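Local structure of sister chromatid cohesion protein (Chaetomium thermophilum, 5T8V) at residues Y516-S521 with S531-I536; G937-L942 with C987-H992; S949-Q954 with E998-F1003. The protein probably helps load cohesin onto chromatin and is represented here by its C-terminal HEAT-repeat fragment. One frame throughout, in Å; residues are numbered along the deposited sequence.

Overall arrangement
The three contacts sample a long, mainly helical chain at two distant places. Interaction 1 lies with its centre about 44 Å from the centre of the chain, between helices 509-520 and 527-550. Interactions 2 and 3 lie on the opposite side of that centre, about 108 Å and 116 Å from interaction 1, centre to centre, so it touches neither. Those two are neighbours: their centres are about 16 Å apart and their nearest atoms about 6 Å. Both set helix 940-960 against the loop between helices 969-986 and 1009-1016, interaction 2 at the start of that helix and interaction 3 farther along, and their segments alternate in sequence.

Interaction 1. Residues Y516-S521 with S531-I536; sequences YLQSRS and SAMTFI
Met533 meets Leu517 and Ser521 through a chain that runs straight at chi2 (-169°) and bends at chi3 (-83°), which turns the methyl CE toward Ser521. Met533 CE lies 3.4 Å from Ser521 CB, though this end of the contact is less certain because Ser521 is poorly ordered. The side chains of Leu517 and Met533 slide past each other in opposite directions, with Leu517 CB 3.7 Å from Met533 CG. At its far end Leu517 meets Ile536 tip to tip, CD1 to CD1, again at 3.7 Å. Helices 509-520 and 527-550 run antiparallel as a helical hairpin within this HEAT-repeat protein; the axes of their segments approach to 10.2 Å, with 161° between their directions. Met533 SD lies 3.8 Å from Gln518 N, and the Gln518 side chain crosses that of Met533 at about a right angle, its OE1 4.0 Å from SD. No hydrogen bond joins the segments, so the contact consists of packing, mostly apolar. Leu514, one turn before Gln518, also touches Met533 and Ile536, extending the interface toward the start of helix 509-520. Beyond the two segments, Ala532 also touches Pro422 of a loop and Gln315 of helix 305-315.

Interaction 2. Residues G937-L942 with C987-H992; sequences GTYEPL and CNLDSH
Tyr939 packs against His992 beginning at its CB, which has both His992 CE1 and NE2 at 3.4 Å and also meets Leu989 CD2, at 4.0 Å. The next atom, CG, is 3.5 Å from His992 CE1. Further out, CD1 makes the nearest approach of the pair, 3.3 Å to the same CE1, and lies at the edge of the imidazole, near its plane. CE1 of the tyrosine is already 4.2 Å from His992 CE1, so the histidine meets the base of the phenol and one flank of its ring. The ring planes stand 58° apart with centroids separated by 5.1 Å, an oblique pairing. Tyr939 is the N-cap residue of helix 940-960. Leu989, the centre of an inverse gamma turn, sends CD1 to Leu942 while CD2 is directed to Tyr939, and Leu942 CD1 also reaches Cys987 CB. These contacts of Leu989 and Leu942 are apolar, and no hydrogen bond crosses between the segments. In the helical array, the contact joins the start of helix 940-960 to the chain leaving helix 969-986; helix 919-935 borders both segments, with Ser933 and Leu929 touching Leu942 and Trp930 touching Cys987.

Interaction 3. Residues S949-Q954 with E998-F1003; sequences SLKGIQ and EHFPKF
A loop packed against a helix is the element here: residues 998-1003, with a type I beta turn from Phe1000 to Phe1003, lie beside helix 940-960 of the HEAT-repeat array. The outer end of the Phe1000 ring, CE1 and CZ, meets side chains of that helix. Lys951 passes over one face, offset toward the rim, with CE 4.2 Å from the ring centroid and 21° off the normal, a CH-pi contact. Its NZ forms a cation-pi interaction with the same ring at 4.5 Å from the centroid. The ammonium also donates a hydrogen bond to His999 O, NZ to O 2.6 Å; the donor stands 41° out of the carbonyl plane, so it comes from above the peptide. Leu950 crosses Phe1000 at about a right angle, placing Leu950 CB 3.7 Å from Phe1000 CZ. Gln954 approaches Phe1000 CE1 through NE2 at 3.2 Å, its amide plane turned 43° from that of the ring. Around the contact, Ile947 of the same helix touches both His999 and Phe1000. Leu950 also touches Val980 of helix 969-986 and Ile1015 of helix 1009-1016, the two helices that the loop connects.

Interaction 1. Residues Y516-S521 with S531-I536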
loop_
_atom_site.group_PDB
_atom_site.type_symbol
_atom_site.label_atom_id
_atom_site.label_comp_id
_atom_site.label_asym_id
_atom_site.label_seq_id
_atom_site.Cartn_x
_atom_site.Cartn_y
_atom_site.Cartn_z
ATOM N N TYR A 516 -15.109 13.590 38.894
ATOM C CA TYR A 516 -15.078 14.720 37.974
ATOM C C TYR A 516 -16.476 15.022 37.448
ATOM O O TYR A 516 -16.983 16.145 37.588
ATOM C CB TYR A 516 -14.113 14.426 36.824
ATOM C CG TYR A 516 -14.079 15.502 35.764
ATOM C CD1 TYR A 516 -13.425 16.708 35.988
ATOM C CD2 TYR A 516 -14.697 15.310 34.535
ATOM C CE1 TYR A 516 -13.392 17.694 35.019
ATOM C CE2 TYR A 516 -14.669 16.292 33.559
ATOM C CZ TYR A 516 -14.015 17.481 33.807
ATOM O OH TYR A 516 -13.988 18.456 32.836
ATOM N N LEU A 517 -17.122 14.021 36.841
ATOM C CA LEU A 517 -18.482 14.217 36.353
ATOM C C LEU A 517 -19.396 14.731 37.455
ATOM O O LEU A 517 -20.307 15.524 37.191
ATOM C CB LEU A 517 -19.033 12.908 35.779
ATOM C CG LEU A 517 -18.331 12.339 34.546
ATOM C CD1 LEU A 517 -18.999 11.043 34.133
ATOM C CD2 LEU A 517 -18.343 13.326 33.390
ATOM N N GLN A 518 -19.167 14.297 38.696
ATOM C CA GLN A 518 -19.966 14.776 39.818
ATOM C C GLN A 518 -19.747 16.265 40.044
ATOM O O GLN A 518 -20.706 17.041 40.127
ATOM C CB GLN A 518 -19.618 13.987 41.079
ATOM C CG GLN A 518 -20.487 14.317 42.280
ATOM C CD GLN A 518 -21.904 13.803 42.127
ATOM O OE1 GLN A 518 -22.172 12.620 42.340
ATOM N NE2 GLN A 518 -22.820 14.690 41.751
ATOM N N SER A 519 -18.483 16.684 40.148
ATOM C CA SER A 519 -18.192 18.098 40.355
ATOM C C SER A 519 -18.822 18.952 39.263
ATOM O O SER A 519 -19.406 20.003 39.549
ATOM C CB SER A 519 -16.683 18.329 40.407
ATOM O OG SER A 519 -16.117 18.290 39.108
ATOM N N ARG A 520 -18.721 18.517 38.002
ATOM C CA ARG A 520 -19.332 19.294 36.927
ATOM C C ARG A 520 -20.851 19.209 36.967
ATOM O O ARG A 520 -21.533 20.144 36.531
ATOM C CB ARG A 520 -18.812 18.831 35.568
ATOM C CG ARG A 520 -17.332 19.097 35.368
ATOM C CD ARG A 520 -17.015 19.523 33.944
ATOM N NE ARG A 520 -17.502 18.562 32.954
ATOM C CZ ARG A 520 -18.541 18.750 32.143
ATOM N NH1 ARG A 520 -19.241 19.879 32.169
ATOM N NH2 ARG A 520 -18.879 17.799 31.288
ATOM N N SER A 521 -21.398 18.113 37.478
ATOM C CA SER A 521 -22.843 17.986 37.625
ATOM C C SER A 521 -23.321 18.889 38.757
ATOM O O SER A 521 -24.434 18.743 39.254
ATOM C CB SER A 521 -23.236 16.531 37.893
ATOM O OG SER A 521 -24.643 16.367 37.863
ATOM N N SER A 531 -26.957 10.664 33.583
ATOM C CA SER A 531 -27.053 9.412 32.842
ATOM C C SER A 531 -25.665 8.855 32.551
ATOM O O SER A 531 -25.412 7.657 32.726
ATOM C CB SER A 531 -27.832 9.625 31.544
ATOM O OG SER A 531 -27.062 10.360 30.607
ATOM N N ALA A 532 -24.747 9.716 32.103
ATOM C CA ALA A 532 -23.369 9.278 31.912
ATOM C C ALA A 532 -22.801 8.700 33.199
ATOM O O ALA A 532 -22.096 7.680 33.179
ATOM C CB ALA A 532 -22.510 10.444 31.423
ATOM N N MET A 533 -23.114 9.326 34.335
ATOM C CA MET A 533 -22.593 8.849 35.612
ATOM C C MET A 533 -23.135 7.465 35.951
ATOM O O MET A 533 -22.370 6.561 36.295
ATOM C CB MET A 533 -22.926 9.848 36.719
ATOM C CG MET A 533 -21.834 10.870 36.948
ATOM S SD MET A 533 -22.091 11.835 38.439
ATOM C CE MET A 533 -23.225 13.084 37.842
ATOM N N THR A 534 -24.454 7.275 35.869
ATOM C CA THR A 534 -25.008 5.959 36.178
ATOM C C THR A 534 -24.449 4.895 35.239
ATOM O O THR A 534 -24.088 3.792 35.675
ATOM C CB THR A 534 -26.537 5.990 36.107
ATOM O OG1 THR A 534 -26.957 6.438 34.812
ATOM C CG2 THR A 534 -27.104 6.915 37.168
ATOM N N PHE A 535 -24.362 5.214 33.946
ATOM C CA PHE A 535 -23.772 4.297 32.975
ATOM C C PHE A 535 -22.373 3.869 33.406
ATOM O O PHE A 535 -22.067 2.673 33.488
ATOM C CB PHE A 535 -23.740 4.977 31.605
ATOM C CG PHE A 535 -23.394 4.063 30.464
ATOM C CD1 PHE A 535 -22.075 3.821 30.128
ATOM C CD2 PHE A 535 -24.390 3.478 29.703
ATOM C CE1 PHE A 535 -21.758 2.997 29.068
ATOM C CE2 PHE A 535 -24.078 2.653 28.645
ATOM C CZ PHE A 535 -22.761 2.412 28.326
ATOM N N ILE A 536 -21.507 4.842 33.700
ATOM C CA ILE A 536 -20.141 4.516 34.102
ATOM C C ILE A 536 -20.139 3.696 35.386
ATOM O O ILE A 536 -19.329 2.780 35.550
ATOM C CB ILE A 536 -19.307 5.802 34.237
ATOM C CG1 ILE A 536 -18.907 6.298 32.846
ATOM C CG2 ILE A 536 -18.058 5.568 35.090
ATOM C CD1 ILE A 536 -18.333 7.691 32.824
#

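Interaction 2. Residues G937-L942 with C987-H992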
loop_
_atom_site.group_PDB
_atom_site.type_symbol
_atom_site.label_atom_id
_atom_site.label_comp_id
_atom_site.label_asym_id
_atom_site.label_seq_id
_atom_site.Cartn_x
_atom_site.Cartn_y
_atom_site.Cartn_z
ATOM N N GLY A 937 59.330 9.403 -32.887
ATOM C CA GLY A 937 59.519 9.156 -34.300
ATOM C C GLY A 937 60.092 7.789 -34.603
ATOM O O GLY A 937 60.164 7.384 -35.768
ATOM N N THR A 938 60.497 7.063 -33.568
ATOM C CA THR A 938 61.211 5.807 -33.736
ATOM C C THR A 938 60.273 4.615 -33.588
ATOM O O THR A 938 59.311 4.642 -32.815
ATOM C CB THR A 938 62.346 5.688 -32.716
ATOM O OG1 THR A 938 61.806 5.701 -31.388
ATOM C CG2 THR A 938 63.331 6.836 -32.871
ATOM N N TYR A 939 60.567 3.561 -34.351
ATOM C CA TYR A 939 59.867 2.289 -34.239
ATOM C C TYR A 939 60.817 1.100 -34.236
ATOM O O TYR A 939 60.354 -0.043 -34.157
ATOM C CB TYR A 939 58.861 2.122 -35.390
ATOM C CG TYR A 939 57.885 3.269 -35.532
ATOM C CD1 TYR A 939 58.215 4.398 -36.275
ATOM C CD2 TYR A 939 56.634 3.224 -34.932
ATOM C CE1 TYR A 939 57.326 5.450 -36.411
ATOM C CE2 TYR A 939 55.738 4.271 -35.063
ATOM C CZ TYR A 939 56.089 5.381 -35.804
ATOM O OH TYR A 939 55.205 6.426 -35.939
ATOM N N GLU A 940 62.127 1.334 -34.316
ATOM C CA GLU A 940 63.078 0.228 -34.360
ATOM C C GLU A 940 63.029 -0.666 -33.127
ATOM O O GLU A 940 63.225 -1.882 -33.284
ATOM C CB GLU A 940 64.494 0.780 -34.570
ATOM C CG GLU A 940 65.570 -0.295 -34.719
ATOM C CD GLU A 940 66.124 -0.781 -33.387
ATOM O OE1 GLU A 940 66.110 -0.002 -32.410
ATOM O OE2 GLU A 940 66.574 -1.946 -33.319
ATOM N N PRO A 941 62.813 -0.169 -31.903
ATOM C CA PRO A 941 62.736 -1.109 -30.767
ATOM C C PRO A 941 61.612 -2.123 -30.904
ATOM O O PRO A 941 61.818 -3.315 -30.633
ATOM C CB PRO A 941 62.538 -0.186 -29.553
ATOM C CG PRO A 941 62.201 1.153 -30.108
ATOM C CD PRO A 941 62.837 1.231 -31.444
ATOM N N LEU A 942 60.425 -1.686 -31.325
ATOM C CA LEU A 942 59.333 -2.624 -31.557
ATOM C C LEU A 942 59.705 -3.637 -32.632
ATOM O O LEU A 942 59.581 -4.850 -32.430
ATOM C CB LEU A 942 58.064 -1.865 -31.947
ATOM C CG LEU A 942 57.356 -1.108 -30.822
ATOM C CD1 LEU A 942 56.238 -0.243 -31.384
ATOM C CD2 LEU A 942 56.808 -2.075 -29.788
ATOM N N CYS A 987 50.308 -2.892 -33.160
ATOM C CA CYS A 987 51.294 -2.154 -33.945
ATOM C C CYS A 987 51.608 -2.936 -35.212
ATOM O O CYS A 987 52.238 -3.997 -35.152
ATOM C CB CYS A 987 52.560 -1.912 -33.126
ATOM S SG CYS A 987 53.114 -3.332 -32.172
ATOM N N ASN A 988 51.180 -2.410 -36.355
ATOM C CA ASN A 988 51.486 -3.006 -37.648
ATOM C C ASN A 988 52.609 -2.196 -38.283
ATOM O O ASN A 988 52.398 -1.056 -38.715
ATOM C CB ASN A 988 50.250 -3.044 -38.544
ATOM C CG ASN A 988 50.206 -4.281 -39.424
ATOM O OD1 ASN A 988 50.801 -5.309 -39.099
ATOM N ND2 ASN A 988 49.497 -4.187 -40.543
ATOM N N LEU A 989 53.802 -2.781 -38.332
ATOM C CA LEU A 989 54.990 -2.104 -38.849
ATOM C C LEU A 989 55.140 -2.312 -40.353
ATOM O O LEU A 989 56.203 -2.681 -40.848
ATOM C CB LEU A 989 56.223 -2.598 -38.101
ATOM C CG LEU A 989 56.219 -2.364 -36.587
ATOM C CD1 LEU A 989 57.372 -3.101 -35.928
ATOM C CD2 LEU A 989 56.289 -0.876 -36.270
ATOM N N ASP A 990 54.059 -2.067 -41.095
ATOM C CA ASP A 990 54.108 -2.230 -42.544
ATOM C C ASP A 990 54.998 -1.182 -43.197
ATOM O O ASP A 990 55.562 -1.430 -44.269
ATOM C CB ASP A 990 52.699 -2.164 -43.128
ATOM C CG ASP A 990 51.798 -3.266 -42.606
ATOM O OD1 ASP A 990 52.327 -4.263 -42.072
ATOM O OD2 ASP A 990 50.562 -3.136 -42.734
ATOM N N SER A 991 55.136 -0.008 -42.575
ATOM C CA SER A 991 56.003 1.026 -43.123
ATOM C C SER A 991 57.476 0.645 -43.036
ATOM O O SER A 991 58.282 1.149 -43.826
ATOM C CB SER A 991 55.761 2.353 -42.401
ATOM O OG SER A 991 56.093 2.254 -41.029
ATOM N N HIS A 992 57.842 -0.225 -42.101
ATOM C CA HIS A 992 59.218 -0.705 -41.964
ATOM C C HIS A 992 59.401 -2.047 -42.662
ATOM O O HIS A 992 59.987 -2.983 -42.119
ATOM C CB HIS A 992 59.594 -0.802 -40.492
ATOM C CG HIS A 992 59.469 0.494 -39.755
ATOM N ND1 HIS A 992 58.252 1.025 -39.386
ATOM C CD2 HIS A 992 60.407 1.373 -39.328
ATOM C CE1 HIS A 992 58.445 2.173 -38.761
ATOM N NE2 HIS A 992 59.744 2.405 -38.711
#

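Interaction 3. Residues S949-Q954 with E998-F1003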
loop_
_atom_site.group_PDB
_atom_site.type_symbol
_atom_site.label_atom_id
_atom_site.label_comp_id
_atom_site.label_asym_id
_atom_site.label_seq_id
_atom_site.Cartn_x
_atom_site.Cartn_y
_atom_site.Cartn_z
ATOM N N SER A 949 61.410 -12.202 -31.565
ATOM C CA SER A 949 60.406 -13.217 -31.263
ATOM C C SER A 949 60.262 -14.210 -32.412
ATOM O O SER A 949 60.241 -15.427 -32.198
ATOM C CB SER A 949 59.068 -12.546 -30.954
ATOM O OG SER A 949 59.168 -11.724 -29.805
ATOM N N LEU A 950 60.168 -13.705 -33.645
ATOM C CA LEU A 950 60.033 -14.588 -34.801
ATOM C C LEU A 950 61.250 -15.497 -34.943
ATOM O O LEU A 950 61.118 -16.719 -35.110
ATOM C CB LEU A 950 59.827 -13.751 -36.065
ATOM C CG LEU A 950 58.516 -12.964 -36.114
ATOM C CD1 LEU A 950 58.562 -11.891 -37.191
ATOM C CD2 LEU A 950 57.342 -13.902 -36.347
ATOM N N LYS A 951 62.449 -14.911 -34.891
ATOM C CA LYS A 951 63.671 -15.708 -34.877
ATOM C C LYS A 951 63.564 -16.821 -33.846
ATOM O O LYS A 951 63.845 -17.987 -34.140
ATOM C CB LYS A 951 64.881 -14.816 -34.582
ATOM C CG LYS A 951 65.253 -13.854 -35.707
ATOM C CD LYS A 951 65.964 -14.570 -36.845
ATOM C CE LYS A 951 66.063 -13.693 -38.084
ATOM N NZ LYS A 951 66.474 -14.465 -39.291
ATOM N N GLY A 952 63.134 -16.479 -32.630
ATOM C CA GLY A 952 62.928 -17.501 -31.619
ATOM C C GLY A 952 61.971 -18.587 -32.074
ATOM O O GLY A 952 62.174 -19.768 -31.781
ATOM N N ILE A 953 60.919 -18.204 -32.801
ATOM C CA ILE A 953 59.936 -19.182 -33.267
ATOM C C ILE A 953 60.592 -20.182 -34.213
ATOM O O ILE A 953 60.550 -21.401 -33.994
ATOM C CB ILE A 953 58.743 -18.473 -33.932
ATOM C CG1 ILE A 953 57.947 -17.698 -32.879
ATOM C CG2 ILE A 953 57.839 -19.479 -34.646
ATOM C CD1 ILE A 953 56.841 -16.824 -33.443
ATOM N N GLN A 954 61.205 -19.685 -35.290
ATOM C CA GLN A 954 61.818 -20.613 -36.236
ATOM C C GLN A 954 62.983 -21.379 -35.616
ATOM O O GLN A 954 63.290 -22.489 -36.071
ATOM C CB GLN A 954 62.256 -19.891 -37.516
ATOM C CG GLN A 954 62.976 -18.560 -37.352
ATOM C CD GLN A 954 63.018 -17.780 -38.654
ATOM O OE1 GLN A 954 62.415 -18.178 -39.650
ATOM N NE2 GLN A 954 63.726 -16.661 -38.650
ATOM N N GLU A 998 66.184 -7.442 -43.718
ATOM C CA GLU A 998 67.594 -7.604 -43.372
ATOM C C GLU A 998 67.829 -8.869 -42.558
ATOM O O GLU A 998 68.923 -9.442 -42.608
ATOM C CB GLU A 998 68.090 -6.380 -42.598
ATOM C CG GLU A 998 67.828 -5.046 -43.286
ATOM C CD GLU A 998 68.335 -5.008 -44.715
ATOM O OE1 GLU A 998 67.576 -5.397 -45.628
ATOM O OE2 GLU A 998 69.496 -4.597 -44.926
ATOM N N HIS A 999 66.822 -9.321 -41.809
ATOM C CA HIS A 999 66.945 -10.510 -40.974
ATOM C C HIS A 999 66.271 -11.734 -41.574
ATOM O O HIS A 999 66.677 -12.861 -41.272
ATOM C CB HIS A 999 66.349 -10.245 -39.588
ATOM C CG HIS A 999 66.907 -9.029 -38.914
ATOM N ND1 HIS A 999 66.594 -7.748 -39.313
ATOM C CD2 HIS A 999 67.761 -8.901 -37.871
ATOM C CE1 HIS A 999 67.229 -6.882 -38.544
ATOM N NE2 HIS A 999 67.944 -7.556 -37.661
ATOM N N PHE A 1000 65.250 -11.541 -42.410
ATOM C CA PHE A 1000 64.582 -12.624 -43.126
ATOM C C PHE A 1000 64.849 -12.433 -44.614
ATOM O O PHE A 1000 64.041 -11.809 -45.318
ATOM C CB PHE A 1000 63.080 -12.627 -42.832
ATOM C CG PHE A 1000 62.753 -12.632 -41.365
ATOM C CD1 PHE A 1000 62.604 -13.825 -40.679
ATOM C CD2 PHE A 1000 62.605 -11.443 -40.672
ATOM C CE1 PHE A 1000 62.308 -13.830 -39.328
ATOM C CE2 PHE A 1000 62.310 -11.441 -39.322
ATOM C CZ PHE A 1000 62.161 -12.635 -38.650
ATOM N N PRO A 1001 65.966 -12.948 -45.141
ATOM C CA PRO A 1001 66.360 -12.583 -46.515
ATOM C C PRO A 1001 65.307 -12.904 -47.562
ATOM O O PRO A 1001 65.075 -12.094 -48.467
ATOM C CB PRO A 1001 67.649 -13.391 -46.732
ATOM C CG PRO A 1001 68.147 -13.711 -45.358
ATOM C CD PRO A 1001 66.927 -13.872 -44.516
ATOM N N LYS A 1002 64.655 -14.059 -47.461
ATOM C CA LYS A 1002 63.689 -14.476 -48.470
ATOM C C LYS A 1002 62.301 -13.912 -48.181
ATOM O O LYS A 1002 61.291 -14.565 -48.459
ATOM C CB LYS A 1002 63.637 -16.004 -48.560
ATOM C CG LYS A 1002 63.286 -16.714 -47.254
ATOM C CD LYS A 1002 63.752 -18.165 -47.270
ATOM C CE LYS A 1002 63.011 -18.994 -48.312
ATOM N NZ LYS A 1002 63.651 -20.320 -48.531
ATOM N N PHE A 1003 62.244 -12.703 -47.629
ATOM C CA PHE A 1003 60.988 -12.010 -47.387
ATOM C C PHE A 1003 60.755 -10.959 -48.465
ATOM O O PHE A 1003 61.677 -10.236 -48.852
ATOM C CB PHE A 1003 60.986 -11.347 -46.007
ATOM C CG PHE A 1003 59.822 -10.418 -45.779
ATOM C CD1 PHE A 1003 58.515 -10.869 -45.915
ATOM C CD2 PHE A 1003 60.032 -9.094 -45.421
ATOM C CE1 PHE A 1003 57.447 -10.016 -45.707
ATOM C CE2 PHE A 1003 58.965 -8.239 -45.210
ATOM C CZ PHE A 1003 57.673 -8.701 -45.353
#